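Local coordinates for activator of Hsp90 ATPase homologue 1/2-like C-terminal domain-containing protein (Rhodobacter sphaeroides, PDB 3PU2) that is of unknown function but belongs to the AHA1 family of the SRPBCC superfamily and is a putative activator of the Hsp90 ATPase, at residues H20-P25 with E114-L119; G75-R79 with H91-D96; S11-L15 with Y125-R131. All coordinates share one frame. Residues are numbered along the deposited sequence.

Contact 1. Residues H20-P25 with E114-L119; sequences HFAATP and EGGTEL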
ATOM      1  N   HIS A  20      -9.096  -1.723  -9.711  1.00 46.69           N
ATOM      2  CA  HIS A  20     -10.402  -1.093  -9.595  1.00 46.28           C
ATOM      3  C   HIS A  20     -11.012  -1.412  -8.234  1.00 51.30           C
ATOM      4  O   HIS A  20     -10.784  -2.480  -7.672  1.00 60.70           O
ATOM      5  CB  HIS A  20     -11.323  -1.604 -10.694  1.00 78.75           C
ATOM      6  CG  HIS A  20     -12.668  -0.951 -10.703  1.00 99.24           C
ATOM      7  ND1 HIS A  20     -12.854   0.363 -11.070  1.00107.58           N
ATOM      8  CD2 HIS A  20     -13.893  -1.432 -10.384  1.00 99.19           C
ATOM      9  CE1 HIS A  20     -14.137   0.666 -10.979  1.00110.90           C
ATOM     10  NE2 HIS A  20     -14.788  -0.405 -10.565  1.00104.57           N
ATOM     11  N   PHE A  21     -11.793  -0.482  -7.708  1.00 46.06           N
ATOM     12  CA  PHE A  21     -12.424  -0.653  -6.411  1.00 49.58           C
ATOM     13  C   PHE A  21     -13.816  -0.050  -6.496  1.00 67.94           C
ATOM     14  O   PHE A  21     -13.989   1.057  -7.006  1.00 76.50           O
ATOM     15  CB  PHE A  21     -11.620   0.072  -5.312  1.00 42.45           C
ATOM     16  CG  PHE A  21     -10.396  -0.674  -4.839  1.00 47.21           C
ATOM     17  CD1 PHE A  21     -10.519  -1.805  -4.035  1.00 44.45           C
ATOM     18  CD2 PHE A  21      -9.125  -0.263  -5.215  1.00 53.24           C
ATOM     19  CE1 PHE A  21      -9.390  -2.517  -3.617  1.00 35.82           C
ATOM     20  CE2 PHE A  21      -7.995  -0.970  -4.805  1.00 47.13           C
ATOM     21  CZ  PHE A  21      -8.132  -2.098  -4.006  1.00 45.95           C
ATOM     22  N   ALA A  22     -14.803  -0.774  -5.981  1.00 55.55           N
ATOM     23  CA  ALA A  22     -16.180  -0.313  -6.006  1.00 61.19           C
ATOM     24  C   ALA A  22     -16.489   0.618  -4.838  1.00 57.69           C
ATOM     25  O   ALA A  22     -17.110   0.204  -3.861  1.00 53.64           O
ATOM     26  CB  ALA A  22     -17.123  -1.511  -5.984  1.00 58.70           C
ATOM     27  N   ALA A  23     -16.060   1.872  -4.942  1.00 54.46           N
ATOM     28  CA  ALA A  23     -16.302   2.852  -3.889  1.00 61.76           C
ATOM     29  C   ALA A  23     -15.847   4.239  -4.321  1.00 65.47           C
ATOM     30  O   ALA A  23     -15.000   4.376  -5.194  1.00 51.17           O
ATOM     31  CB  ALA A  23     -15.581   2.440  -2.620  1.00 59.21           C
ATOM     32  N   THR A  24     -16.415   5.274  -3.715  1.00 79.80           N
ATOM     33  CA  THR A  24     -16.040   6.637  -4.065  1.00 81.31           C
ATOM     34  C   THR A  24     -14.647   6.900  -3.515  1.00 69.01           C
ATOM     35  O   THR A  24     -14.317   6.473  -2.409  1.00 52.45           O
ATOM     36  CB  THR A  24     -17.005   7.664  -3.453  1.00 90.57           C
ATOM     37  OG1 THR A  24     -16.783   7.748  -2.042  1.00 92.01           O
ATOM     38  CG2 THR A  24     -18.444   7.253  -3.706  1.00 91.60           C
ATOM     39  N   PRO A  25     -13.815   7.621  -4.276  1.00 65.07           N
ATOM     40  CA  PRO A  25     -12.455   7.915  -3.820  1.00 61.46           C
ATOM     41  C   PRO A  25     -12.367   8.412  -2.377  1.00 62.07           C
ATOM     42  O   PRO A  25     -11.351   8.229  -1.715  1.00 67.50           O
ATOM     43  CB  PRO A  25     -11.955   8.938  -4.848  1.00 62.50           C
ATOM     44  CG  PRO A  25     -13.216   9.547  -5.384  1.00 72.16           C
ATOM     45  CD  PRO A  25     -14.130   8.365  -5.504  1.00 66.87           C
ATOM     46  N   GLU A 114     -15.498   4.699 -14.222  1.00 86.71           N
ATOM     47  CA  GLU A 114     -16.874   4.229 -14.181  1.00 95.38           C
ATOM     48  C   GLU A 114     -16.908   2.921 -13.408  1.00 86.08           C
ATOM     49  O   GLU A 114     -16.167   1.987 -13.719  1.00 79.69           O
ATOM     50  CB  GLU A 114     -17.423   4.010 -15.587  1.00119.37           C
ATOM     51  CG  GLU A 114     -18.941   4.003 -15.628  1.00139.46           C
ATOM     52  CD  GLU A 114     -19.502   2.902 -16.504  1.00150.13           C
ATOM     53  OE1 GLU A 114     -19.283   1.715 -16.177  1.00146.66           O
ATOM     54  OE2 GLU A 114     -20.163   3.221 -17.515  1.00156.21           O
ATOM     55  N   GLY A 115     -17.768   2.862 -12.396  1.00 96.18           N
ATOM     56  CA  GLY A 115     -17.875   1.668 -11.576  1.00 94.17           C
ATOM     57  C   GLY A 115     -17.482   1.962 -10.138  1.00 95.49           C
ATOM     58  O   GLY A 115     -18.061   1.404  -9.199  1.00 96.07           O
ATOM     59  N   GLY A 116     -16.497   2.846  -9.976  1.00 86.68           N
ATOM     60  CA  GLY A 116     -16.021   3.229  -8.655  1.00 83.62           C
ATOM     61  C   GLY A 116     -14.734   4.023  -8.835  1.00 83.80           C
ATOM     62  O   GLY A 116     -14.737   5.089  -9.448  1.00 87.43           O
ATOM     63  N   THR A 117     -13.633   3.503  -8.296  1.00 84.32           N
ATOM     64  CA  THR A 117     -12.349   4.207  -8.261  1.00 73.95           C
ATOM     65  C   THR A 117     -11.241   3.294  -8.785  1.00 76.04           C
ATOM     66  O   THR A 117     -11.339   2.074  -8.706  1.00 87.94           O
ATOM     67  CB  THR A 117     -11.966   4.628  -6.802  1.00 63.46           C
ATOM     68  OG1 THR A 117     -12.945   5.532  -6.277  1.00 75.62           O
ATOM     69  CG2 THR A 117     -10.603   5.311  -6.774  1.00 64.43           C
ATOM     70  N   GLU A 118     -10.196   3.885  -9.342  1.00 80.73           N
ATOM     71  CA  GLU A 118      -9.069   3.097  -9.806  1.00 75.65           C
ATOM     72  C   GLU A 118      -7.869   3.557  -9.000  1.00 64.45           C
ATOM     73  O   GLU A 118      -7.594   4.753  -8.924  1.00 51.70           O
ATOM     74  CB  GLU A 118      -8.785   3.320 -11.290  1.00 77.59           C
ATOM     75  CG  GLU A 118      -7.467   2.686 -11.725  1.00 84.64           C
ATOM     76  CD  GLU A 118      -7.193   2.843 -13.202  1.00 95.85           C
ATOM     77  OE1 GLU A 118      -7.733   3.799 -13.799  1.00 95.91           O
ATOM     78  OE2 GLU A 118      -6.428   2.023 -13.760  1.00100.71           O
ATOM     79  N   LEU A 119      -7.164   2.612  -8.388  1.00 70.59           N
ATOM     80  CA  LEU A 119      -5.986   2.943  -7.597  1.00 60.62           C
ATOM     81  C   LEU A 119      -4.741   2.651  -8.398  1.00 65.28           C
ATOM     82  O   LEU A 119      -4.489   1.503  -8.772  1.00 73.87           O
ATOM     83  CB  LEU A 119      -5.937   2.132  -6.301  1.00 49.73           C
ATOM     84  CG  LEU A 119      -4.668   2.272  -5.441  1.00 45.56           C
ATOM     85  CD1 LEU A 119      -4.521   3.703  -4.976  1.00 52.54           C
ATOM     86  CD2 LEU A 119      -4.742   1.364  -4.235  1.00 44.14           C
TER

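Contact 2. Residues G75-R79 with H91-D96; sequences GLTGR and HSELYD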
ATOM      1  N   GLY A  75       8.215  -4.954  10.365  1.00 39.98           N
ATOM      2  CA  GLY A  75       7.644  -3.631  10.286  1.00 29.35           C
ATOM      3  C   GLY A  75       8.307  -2.679   9.324  1.00 40.67           C
ATOM      4  O   GLY A  75       9.347  -2.973   8.720  1.00 41.55           O
ATOM      5  N   LEU A  76       7.690  -1.513   9.194  1.00 39.03           N
ATOM      6  CA  LEU A  76       8.210  -0.499   8.310  1.00 42.78           C
ATOM      7  C   LEU A  76       7.905   0.892   8.847  1.00 50.63           C
ATOM      8  O   LEU A  76       6.970   1.092   9.616  1.00 52.47           O
ATOM      9  CB  LEU A  76       7.628  -0.689   6.901  1.00 29.69           C
ATOM     10  CG  LEU A  76       6.146  -0.427   6.665  1.00 32.09           C
ATOM     11  CD1 LEU A  76       5.900   1.081   6.628  1.00 23.83           C
ATOM     12  CD2 LEU A  76       5.735  -1.056   5.347  1.00 21.95           C
ATOM     13  N   THR A  77       8.732   1.841   8.445  1.00 50.75           N
ATOM     14  CA  THR A  77       8.582   3.221   8.847  1.00 49.73           C
ATOM     15  C   THR A  77       8.655   3.996   7.553  1.00 42.08           C
ATOM     16  O   THR A  77       9.200   3.510   6.558  1.00 47.51           O
ATOM     17  CB  THR A  77       9.736   3.678   9.737  1.00 62.20           C
ATOM     18  OG1 THR A  77      10.153   2.590  10.569  1.00 75.77           O
ATOM     19  CG2 THR A  77       9.290   4.825  10.616  1.00 69.43           C
ATOM     20  N   GLY A  78       8.099   5.194   7.564  1.00 48.58           N
ATOM     21  CA  GLY A  78       8.120   6.020   6.378  1.00 44.78           C
ATOM     22  C   GLY A  78       7.636   7.387   6.782  1.00 52.79           C
ATOM     23  O   GLY A  78       7.218   7.608   7.927  1.00 35.55           O
ATOM     24  N   ARG A  79       7.678   8.309   5.835  1.00 50.76           N
ATOM     25  CA  ARG A  79       7.255   9.666   6.092  1.00 48.07           C
ATOM     26  C   ARG A  79       6.331  10.085   4.960  1.00 37.56           C
ATOM     27  O   ARG A  79       6.587   9.750   3.807  1.00 35.57           O
ATOM     28  CB  ARG A  79       8.494  10.565   6.110  1.00 73.60           C
ATOM     29  CG  ARG A  79       8.422  11.751   7.049  1.00 93.22           C
ATOM     30  CD  ARG A  79       8.091  11.308   8.461  1.00105.23           C
ATOM     31  NE  ARG A  79       8.972  11.916   9.452  1.00116.46           N
ATOM     32  CZ  ARG A  79       8.733  11.912  10.759  1.00122.35           C
ATOM     33  NH1 ARG A  79       7.636  11.335  11.234  1.00115.65           N
ATOM     34  NH2 ARG A  79       9.594  12.481  11.591  1.00129.48           N
ATOM     35  N   HIS A  91       4.714   8.810   0.062  1.00 35.12           N
ATOM     36  CA  HIS A  91       5.448   8.615   1.291  1.00 33.20           C
ATOM     37  C   HIS A  91       6.615   7.718   1.010  1.00 40.59           C
ATOM     38  O   HIS A  91       6.678   7.056  -0.032  1.00 36.42           O
ATOM     39  CB  HIS A  91       4.576   7.991   2.381  1.00 35.56           C
ATOM     40  CG  HIS A  91       4.162   6.577   2.108  1.00 41.17           C
ATOM     41  ND1 HIS A  91       2.932   6.248   1.577  1.00 51.57           N
ATOM     42  CD2 HIS A  91       4.806   5.404   2.318  1.00 41.58           C
ATOM     43  CE1 HIS A  91       2.836   4.934   1.474  1.00 48.12           C
ATOM     44  NE2 HIS A  91       3.960   4.399   1.917  1.00 50.97           N
ATOM     45  N   SER A  92       7.557   7.713   1.932  1.00 38.02           N
ATOM     46  CA  SER A  92       8.714   6.862   1.783  1.00 34.94           C
ATOM     47  C   SER A  92       8.396   5.617   2.608  1.00 40.27           C
ATOM     48  O   SER A  92       7.515   5.657   3.464  1.00 39.62           O
ATOM     49  CB  SER A  92       9.946   7.582   2.332  1.00 38.42           C
ATOM     50  OG  SER A  92       9.692   8.091   3.635  1.00 45.28           O
ATOM     51  N   GLU A  93       9.075   4.512   2.323  1.00 30.35           N
ATOM     52  CA  GLU A  93       8.881   3.285   3.080  1.00 29.65           C
ATOM     53  C   GLU A  93      10.247   2.672   3.287  1.00 37.55           C
ATOM     54  O   GLU A  93      11.122   2.777   2.424  1.00 40.32           O
ATOM     55  CB  GLU A  93       8.019   2.280   2.324  1.00 38.67           C
ATOM     56  CG  GLU A  93       6.524   2.350   2.552  1.00 55.67           C
ATOM     57  CD  GLU A  93       5.824   1.045   2.145  1.00 76.39           C
ATOM     58  OE1 GLU A  93       6.484   0.174   1.528  1.00 83.30           O
ATOM     59  OE2 GLU A  93       4.616   0.887   2.443  1.00 74.22           O
ATOM     60  N   LEU A  94      10.431   2.043   4.439  1.00 33.31           N
ATOM     61  CA  LEU A  94      11.676   1.367   4.750  1.00 43.05           C
ATOM     62  C   LEU A  94      11.418   0.247   5.748  1.00 42.42           C
ATOM     63  O   LEU A  94      11.077   0.511   6.898  1.00 50.30           O
ATOM     64  CB  LEU A  94      12.696   2.341   5.334  1.00 45.10           C
ATOM     65  CG  LEU A  94      14.033   1.667   5.679  1.00 40.88           C
ATOM     66  CD1 LEU A  94      14.647   1.043   4.442  1.00 40.08           C
ATOM     67  CD2 LEU A  94      14.981   2.702   6.244  1.00 35.45           C
ATOM     68  N   TYR A  95      11.548  -0.999   5.284  1.00 39.07           N
ATOM     69  CA  TYR A  95      11.366  -2.151   6.179  1.00 42.67           C
ATOM     70  C   TYR A  95      12.706  -2.437   6.839  1.00 52.75           C
ATOM     71  O   TYR A  95      13.506  -1.514   7.068  1.00 50.36           O
ATOM     72  CB  TYR A  95      10.950  -3.437   5.426  1.00 41.85           C
ATOM     73  CG  TYR A  95       9.635  -3.439   4.701  1.00 48.86           C
ATOM     74  CD1 TYR A  95       9.494  -2.801   3.470  1.00 43.65           C
ATOM     75  CD2 TYR A  95       8.554  -4.168   5.195  1.00 47.93           C
ATOM     76  CE1 TYR A  95       8.302  -2.896   2.736  1.00 54.69           C
ATOM     77  CE2 TYR A  95       7.357  -4.273   4.476  1.00 51.87           C
ATOM     78  CZ  TYR A  95       7.235  -3.637   3.245  1.00 58.33           C
ATOM     79  OH  TYR A  95       6.055  -3.731   2.521  1.00 64.93           O
ATOM     80  N   ASP A  96      12.973  -3.735   7.030  1.00 72.35           N
ATOM     81  CA  ASP A  96      14.200  -4.232   7.647  1.00 68.09           C
ATOM     82  C   ASP A  96      14.612  -5.605   7.109  1.00 61.83           C
ATOM     83  O   ASP A  96      14.707  -6.554   7.893  1.00 68.01           O
ATOM     84  CB  ASP A  96      13.975  -4.332   9.140  1.00 55.08           C
ATOM     85  CG  ASP A  96      13.597  -3.009   9.747  1.00 70.41           C
ATOM     86  OD1 ASP A  96      14.524  -2.230  10.026  1.00 84.58           O
ATOM     87  OD2 ASP A  96      12.387  -2.739   9.925  1.00 73.11           O
TER

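Contact 3. Residues S11-L15 with Y125-R131; sequences SATRL and YATPEAR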
ATOM      1  N   SER A  11       9.744   0.447 -15.015  1.00 89.14           N
ATOM      2  CA  SER A  11      11.113   0.663 -15.477  1.00 81.22           C
ATOM      3  C   SER A  11      12.116  -0.164 -14.672  1.00 76.49           C
ATOM      4  O   SER A  11      11.734  -1.004 -13.854  1.00 72.52           O
ATOM      5  CB  SER A  11      11.482   2.153 -15.408  1.00 84.27           C
ATOM      6  OG  SER A  11      11.511   2.627 -14.076  1.00 90.49           O
ATOM      7  N   ALA A  12      13.400   0.086 -14.908  1.00 77.66           N
ATOM      8  CA  ALA A  12      14.475  -0.643 -14.242  1.00 79.86           C
ATOM      9  C   ALA A  12      14.506  -0.491 -12.723  1.00 77.61           C
ATOM     10  O   ALA A  12      15.132  -1.298 -12.031  1.00 85.50           O
ATOM     11  CB  ALA A  12      15.818  -0.225 -14.832  1.00 78.15           C
ATOM     12  N   THR A  13      13.849   0.543 -12.207  1.00 55.79           N
ATOM     13  CA  THR A  13      13.819   0.771 -10.771  1.00 62.99           C
ATOM     14  C   THR A  13      12.435   1.210 -10.328  1.00 63.98           C
ATOM     15  O   THR A  13      12.288   1.777  -9.249  1.00 63.46           O
ATOM     16  CB  THR A  13      14.815   1.877 -10.326  1.00 54.19           C
ATOM     17  OG1 THR A  13      14.374   3.148 -10.825  1.00 52.71           O
ATOM     18  CG2 THR A  13      16.233   1.591 -10.839  1.00 31.93           C
ATOM     19  N   ARG A  14      11.418   0.933 -11.138  1.00 54.58           N
ATOM     20  CA  ARG A  14      10.061   1.359 -10.811  1.00 48.49           C
ATOM     21  C   ARG A  14       9.018   0.271 -11.077  1.00 58.44           C
ATOM     22  O   ARG A  14       9.040  -0.360 -12.130  1.00 66.67           O
ATOM     23  CB  ARG A  14       9.748   2.605 -11.636  1.00 37.25           C
ATOM     24  CG  ARG A  14       8.426   3.272 -11.366  1.00 44.77           C
ATOM     25  CD  ARG A  14       8.143   4.305 -12.442  1.00 53.94           C
ATOM     26  NE  ARG A  14       6.884   5.014 -12.235  1.00 52.02           N
ATOM     27  CZ  ARG A  14       6.672   5.878 -11.249  1.00 58.26           C
ATOM     28  NH1 ARG A  14       7.640   6.132 -10.384  1.00 47.97           N
ATOM     29  NH2 ARG A  14       5.503   6.501 -11.135  1.00 67.28           N
ATOM     30  N   LEU A  15       8.118   0.044 -10.121  1.00 61.84           N
ATOM     31  CA  LEU A  15       7.059  -0.954 -10.282  1.00 52.65           C
ATOM     32  C   LEU A  15       5.713  -0.264 -10.244  1.00 47.23           C
ATOM     33  O   LEU A  15       5.474   0.599  -9.404  1.00 37.20           O
ATOM     34  CB  LEU A  15       7.129  -2.030  -9.191  1.00 45.71           C
ATOM     35  CG  LEU A  15       8.161  -3.134  -9.450  1.00 47.67           C
ATOM     36  CD1 LEU A  15       8.292  -4.041  -8.234  1.00 30.10           C
ATOM     37  CD2 LEU A  15       7.747  -3.928 -10.664  1.00 49.75           C
ATOM     38  N   TYR A 125      12.402   2.319  -6.544  1.00 34.20           N
ATOM     39  CA  TYR A 125      13.435   1.660  -5.752  1.00 42.15           C
ATOM     40  C   TYR A 125      14.800   2.337  -5.852  1.00 58.46           C
ATOM     41  O   TYR A 125      15.044   3.138  -6.756  1.00 70.35           O
ATOM     42  CB  TYR A 125      13.521   0.189  -6.177  1.00 45.20           C
ATOM     43  CG  TYR A 125      12.271  -0.587  -5.816  1.00 47.39           C
ATOM     44  CD1 TYR A 125      12.092  -1.102  -4.524  1.00 41.46           C
ATOM     45  CD2 TYR A 125      11.229  -0.737  -6.728  1.00 42.05           C
ATOM     46  CE1 TYR A 125      10.907  -1.735  -4.151  1.00 40.05           C
ATOM     47  CE2 TYR A 125      10.034  -1.369  -6.357  1.00 37.48           C
ATOM     48  CZ  TYR A 125       9.889  -1.854  -5.068  1.00 40.99           C
ATOM     49  OH  TYR A 125       8.703  -2.393  -4.669  1.00 54.31           O
ATOM     50  N   ALA A 126      15.684   2.008  -4.914  1.00 54.12           N
ATOM     51  CA  ALA A 126      17.026   2.591  -4.859  1.00 49.55           C
ATOM     52  C   ALA A 126      17.832   2.304  -6.103  1.00 57.54           C
ATOM     53  O   ALA A 126      18.231   3.210  -6.828  1.00 75.47           O
ATOM     54  CB  ALA A 126      17.774   2.063  -3.652  1.00 40.38           C
ATOM     55  N   THR A 127      18.069   1.023  -6.336  1.00 56.36           N
ATOM     56  CA  THR A 127      18.855   0.565  -7.475  1.00 60.11           C
ATOM     57  C   THR A 127      18.007  -0.296  -8.405  1.00 63.69           C
ATOM     58  O   THR A 127      16.838  -0.541  -8.135  1.00 68.67           O
ATOM     59  CB  THR A 127      20.079  -0.256  -6.977  1.00 62.15           C
ATOM     60  OG1 THR A 127      19.633  -1.348  -6.156  1.00 58.40           O
ATOM     61  CG2 THR A 127      21.007   0.629  -6.156  1.00 63.95           C
ATOM     62  N   PRO A 128      18.573  -0.727  -9.536  1.00 67.17           N
ATOM     63  CA  PRO A 128      17.710  -1.558 -10.377  1.00 65.53           C
ATOM     64  C   PRO A 128      17.738  -3.002  -9.868  1.00 63.68           C
ATOM     65  O   PRO A 128      16.899  -3.815 -10.238  1.00 65.88           O
ATOM     66  CB  PRO A 128      18.323  -1.401 -11.768  1.00 65.45           C
ATOM     67  CG  PRO A 128      18.948  -0.034 -11.708  1.00 70.50           C
ATOM     68  CD  PRO A 128      19.614  -0.081 -10.349  1.00 70.24           C
ATOM     69  N   GLU A 129      18.708  -3.317  -9.015  1.00 51.90           N
ATOM     70  CA  GLU A 129      18.811  -4.663  -8.457  1.00 58.08           C
ATOM     71  C   GLU A 129      17.959  -4.765  -7.176  1.00 68.60           C
ATOM     72  O   GLU A 129      17.700  -5.860  -6.670  1.00 54.95           O
ATOM     73  CB  GLU A 129      20.277  -5.025  -8.160  1.00 66.41           C
ATOM     74  CG  GLU A 129      20.984  -4.065  -7.210  1.00 94.67           C
ATOM     75  CD  GLU A 129      21.808  -2.999  -7.928  1.00104.01           C
ATOM     76  OE1 GLU A 129      21.389  -2.538  -9.018  1.00108.01           O
ATOM     77  OE2 GLU A 129      22.871  -2.616  -7.383  1.00 99.52           O
ATOM     78  N   ALA A 130      17.531  -3.615  -6.656  1.00 76.58           N
ATOM     79  CA  ALA A 130      16.679  -3.577  -5.468  1.00 59.05           C
ATOM     80  C   ALA A 130      15.278  -3.827  -5.997  1.00 61.19           C
ATOM     81  O   ALA A 130      14.434  -4.414  -5.326  1.00 75.96           O
ATOM     82  CB  ALA A 130      16.742  -2.210  -4.805  1.00 49.32           C
ATOM     83  N   ARG A 131      15.052  -3.365  -7.219  1.00 57.54           N
ATOM     84  CA  ARG A 131      13.782  -3.529  -7.903  1.00 62.35           C
ATOM     85  C   ARG A 131      13.755  -4.998  -8.311  1.00 75.99           C
ATOM     86  O   ARG A 131      12.689  -5.582  -8.507  1.00 81.80           O
ATOM     87  CB  ARG A 131      13.753  -2.621  -9.141  1.00 79.06           C
ATOM     88  CG  ARG A 131      12.378  -2.260  -9.668  1.00 79.15           C
ATOM     89  CD  ARG A 131      11.687  -3.467 -10.229  1.00 86.02           C
ATOM     90  NE  ARG A 131      11.309  -3.278 -11.620  1.00 90.99           N
ATOM     91  CZ  ARG A 131      11.277  -4.260 -12.510  1.00 91.45           C
ATOM     92  NH1 ARG A 131      11.606  -5.493 -12.149  1.00 95.69           N
ATOM     93  NH2 ARG A 131      10.913  -4.010 -13.758  1.00 88.25           N
TER

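Contact 1. Residues H20-P25 with E114-L119
Two backbone hydrogen bonds tie the end of strand 14-21 to the start of strand 116-124: Phe21 N donates to Thr117 O (2.8 Å, 148° at the hydrogen), and Thr117 N donates to Phe21 O (2.8 Å, 170°). Phe21 and Thr117 are thus an antiparallel hydrogen-bonded pair, with CA atoms 5.2 Å apart, while His20 and Glu118 form the neighbouring non-hydrogen-bonded pair (CA-CA 4.4 Å). Phe21 O also accepts a weak bond from Ala23 N (3.0 Å), which closes an inverse gamma turn centred on Ala22, and it receives a CA-H...O contact from Gly116 CA at 3.4 Å. A side chain at Gly116 would run into this carbonyl. Within the antiparallel sheet of this SRPBCC-type fold, the gamma turn diverts the chain out of the strand and into helix 25-33. Thr117 follows that exit: its OG1 donates to Ala23 O at 2.6 Å. Thr117 OG1 also lies 3.0 Å from Pro25 N, which has no hydrogen to share. Thr24 N-caps the helix: its OG1 accepts from a first-turn backbone N, and Thr24 N donates to Gln27 OE1. The ring of His20 meets Gly116 N edge-on, CE1 to N being 3.4 Å; its ND1 is 3.3 Å from Thr117 O, but the angle is too poor for a hydrogen bond. On the face bearing Phe21 and Thr117, Phe21 packs edge-to-face with Tyr147 of helix 139-156.

Contact 2. Residues G75-R79 with H91-D96
Gly75 begins the pairing without a conventional hydrogen bond: its O receives a CA-H...O contact from Tyr95 CA at 3.3 Å. Asp96 OD2, also 3.3 Å from Gly75 O, is likewise an acceptor. Leu76 lays CD2 over a face of the Tyr95 ring, 3.9 Å from the centroid and 23° off the normal, a CH-pi contact; its CA approaches Leu94 O at 3.4 Å. Thr77 and Leu94, just past the end of strand 88-93, form a single antiparallel hydrogen-bonded bridge, with Thr77 N to Leu94 O at 3.1 Å and a weak return from Leu94 N to Thr77 O at 2.9 Å (128°). Gly78 allows close approach, its CA being 3.0 Å from Ser92 O, where a CB would clash. Arg79 ends the run: Ser92 N donates to Arg79 O (2.9 Å), whereas Arg79 N is taken by the side-chain oxygen Ser92 OG (3.0 Å). Strands 73-84 and 88-93 form a beta hairpin; the axes of 75-79 and 91-93 run at 154°, nearly antiparallel. A serine hydroxyl accepting from the Arg79 amide implies a pairing held chiefly through the backbone but departing from the regular two-way amide pattern at Ser92.

Contact 3. Residues S11-L15 with Y125-R131
Arg131, in helix 130-135, reaches across the turn at 11-14, and the face of its guanidinium overlies Leu15 CD2. Its aliphatic part also packs: Arg131 CG lies 3.5 Å from Thr13 CA, and Arg131 CD is 3.6 Å from Leu15 CG. Arg131 NE (3.2 Å) and Arg131 NH2 (3.1 Å) both approach Ser11 O as donors, yet N-H...O angles of 132° and 133° make both bonds weak. The stronger link is Tyr125 N to Thr13 O, 2.8 Å long and nearly linear at 178°. The side chains also meet, Leu15 CD1 touching Tyr125 CE2 at 3.7 Å. Pro128 packs against Ala12 and Thr13: Thr13 CG2 is 3.3 Å from Pro128 CG, Ala12 CB is 4.1 Å from Pro128 CB, and Ala12 O takes a CA-H...O contact from Pro128 CA at 3.1 Å. In the 11-14 turn, Ser11 and Arg14 are bonded both ways, Ser11 N to Arg14 O at 3.1 Å and, weakly, Arg14 N to Ser11 O at 3.4 Å. Within 125-131, Thr127 OG1 accepts a weak capping bond from Ala130 N (3.1 Å) in the turn leading into the helix. The two segments thus join the entry to strand 14-21 with the link from strand 116-124 to helix 130-135. These strands are sheet neighbours, Leu15 pairing through its backbone with Val123 and Arg14 NH1 forming a salt bridge with Asp124, while Met139 of helix 139-156 touches both Leu15 and Tyr125.

Contacts 1 and 3 sit toward the two ends of the neighbouring strands 14-21 and 116-124, with centres 28 Å apart and nearest atoms about 10 Å apart. Contact 2 joins strands 73-84 and 88-93 of the same antiparallel sheet; its centre is 26 Å from that of contact 1 and 16 Å from that of contact 3, and none of the three touch. Along the chain, contact 3 spans the widest loop, contact 1 lies within it, and the local hairpin of contact 2 lies within both. Strand 14-21, early in the chain, is therefore paired with strand 116-124, from late in the sequence, so one continuous sheet brings distant parts of the chain together.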